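Catalase (Bacillus pumilus, PDB 4QOP) breaks down hydrogen peroxide into water and oxygen as a haem-containing catalase. Local coordinates at residues 107-112 and 185-190. Residues are numbered along the deposited sequence; the frame is centred on the assembly and turned at random.
Sequences TLRDPR and EGIPAN. With HQE (benzene-1,4-diol), chain G.
Arg112 lays one face of its guanidinium over CD of Pro188, which stands 3.5 Å above the plane near its rim. A bend at chi2 (59°) folds the chain back along its own loop, where NH1 and NH2 both donate to Leu108 O, 2.8 and 2.9 Å away respectively, an acceptor lying only 7° out of the guanidinium plane. NH1 of Arg112 also reaches Asp110 O at 2.8 Å, so three bonds fix the rotation of the group. Across the segments, Asp110 N donates to Gly186 O at 3.0 Å with a nearly straight N-H...O angle of 160°, and a water bridges Asp110 O to Glu185 O. Ile187 CG1 packs 3.8 Å from Arg109 CA, while its CD1 lies over a face of the Arg109 guanidinium, whose NH1 is held by Leu181 O. A leucine in place of Arg112 would probably leave Leu108 O and Asp110 O without these donors and let the 107-112 loop shift. With the Arg112 side chain about 8 Å from haem, the arrangement is a buried contact of the catalase fold, close to the haem, between the loop that precedes strand 113-120 and the segment that follows helix 175-181.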
# COMPACT_ATOMS: atom_id res chain seq x y z
N THR A 107 -26.34 6.73 17.77
CA THR A 107 -27.48 6.32 18.61
C THR A 107 -27.59 4.80 18.82
O THR A 107 -28.56 4.32 19.44
CB THR A 107 -28.77 6.78 17.94
OG1 THR A 107 -28.68 6.49 16.54
CG2 THR A 107 -28.97 8.27 18.12
N LEU A 108 -26.59 4.03 18.36
CA LEU A 108 -26.61 2.57 18.52
C LEU A 108 -26.06 2.13 19.88
O LEU A 108 -25.23 2.81 20.49
CB LEU A 108 -25.81 1.89 17.41
CG LEU A 108 -26.09 2.30 15.96
CD1 LEU A 108 -25.21 1.45 15.04
CD2 LEU A 108 -27.58 2.14 15.62
N ARG A 109 -26.48 0.95 20.33
CA ARG A 109 -25.91 0.36 21.51
C ARG A 109 -24.46 -0.11 21.27
O ARG A 109 -24.19 -0.76 20.29
CB ARG A 109 -26.75 -0.86 21.94
CG ARG A 109 -26.35 -1.46 23.30
CD ARG A 109 -27.34 -2.52 23.76
NE ARG A 109 -28.71 -1.98 23.82
CZ ARG A 109 -29.16 -1.12 24.73
NH1 ARG A 109 -28.39 -0.75 25.76
NH2 ARG A 109 -30.40 -0.68 24.67
N ASP A 110 -23.55 0.20 22.20
CA ASP A 110 -22.13 -0.08 22.03
C ASP A 110 -21.45 0.49 23.26
O ASP A 110 -21.86 1.52 23.76
CB ASP A 110 -21.55 0.61 20.75
CG ASP A 110 -21.07 -0.39 19.64
OD1 ASP A 110 -21.01 -1.63 19.84
OD2 ASP A 110 -20.76 0.08 18.51
N PRO A 111 -20.34 -0.10 23.66
CA PRO A 111 -19.36 0.71 24.44
C PRO A 111 -18.93 1.92 23.67
O PRO A 111 -19.01 1.94 22.44
CB PRO A 111 -18.15 -0.24 24.64
CG PRO A 111 -18.63 -1.58 24.25
CD PRO A 111 -19.75 -1.38 23.24
N ARG A 112 -18.46 2.93 24.40
CA ARG A 112 -17.87 4.10 23.78
C ARG A 112 -16.38 4.15 24.09
O ARG A 112 -15.97 3.96 25.24
CB ARG A 112 -18.56 5.37 24.29
CG ARG A 112 -19.65 5.91 23.33
CD ARG A 112 -20.75 4.91 23.06
NE ARG A 112 -21.80 5.45 22.20
CZ ARG A 112 -22.85 4.74 21.78
NH1 ARG A 112 -23.00 3.47 22.13
NH2 ARG A 112 -23.75 5.31 20.99
N GLU A 185 -26.97 2.52 29.94
CA GLU A 185 -25.66 3.10 29.75
C GLU A 185 -24.99 2.49 28.51
O GLU A 185 -23.99 3.01 28.05
CB GLU A 185 -24.74 2.95 30.98
CG GLU A 185 -23.50 3.88 30.91
CD GLU A 185 -22.63 3.86 32.17
OE1 GLU A 185 -23.00 3.16 33.13
OE2 GLU A 185 -21.54 4.52 32.18
N GLY A 186 -25.61 1.46 27.92
CA GLY A 186 -25.25 1.03 26.55
C GLY A 186 -25.49 2.02 25.40
O GLY A 186 -24.92 1.86 24.31
N ILE A 187 -26.25 3.09 25.67
CA ILE A 187 -26.42 4.22 24.74
C ILE A 187 -26.27 5.54 25.52
O ILE A 187 -27.27 6.18 25.87
CB ILE A 187 -27.76 4.20 24.02
CG1 ILE A 187 -28.09 2.78 23.54
CG2 ILE A 187 -27.77 5.23 22.89
CD1 ILE A 187 -29.45 2.61 22.90
N PRO A 188 -25.00 5.97 25.75
CA PRO A 188 -24.80 7.33 26.25
C PRO A 188 -25.46 8.41 25.42
O PRO A 188 -25.60 8.29 24.19
CB PRO A 188 -23.26 7.48 26.26
CG PRO A 188 -22.73 6.09 26.25
CD PRO A 188 -23.72 5.31 25.40
N ALA A 189 -25.89 9.47 26.10
CA ALA A 189 -26.61 10.57 25.44
C ALA A 189 -25.72 11.32 24.47
O ALA A 189 -26.18 11.82 23.44
CB ALA A 189 -27.18 11.53 26.47
N ASN A 190 -24.44 11.42 24.83
CA ASN A 190 -23.45 12.00 24.00
C ASN A 190 -22.06 11.68 24.59
O ASN A 190 -21.96 10.96 25.58
CB ASN A 190 -23.71 13.50 23.84
CG ASN A 190 -23.76 14.23 25.16
OD1 ASN A 190 -22.78 14.26 25.90
ND2 ASN A 190 -24.92 14.81 25.49
C1 HQE G . -24.40 -4.27 20.61
C2 HQE G . -23.15 -3.66 20.51
C3 HQE G . -22.06 -4.21 21.14
O3 HQE G . -20.83 -3.63 21.07
C4 HQE G . -22.21 -5.38 21.86
C5 HQE G . -23.44 -6.01 21.95
C6 HQE G . -24.54 -5.44 21.33
O6 HQE G . -25.76 -6.04 21.42
O HOH W 1 -21.86 2.21 26.62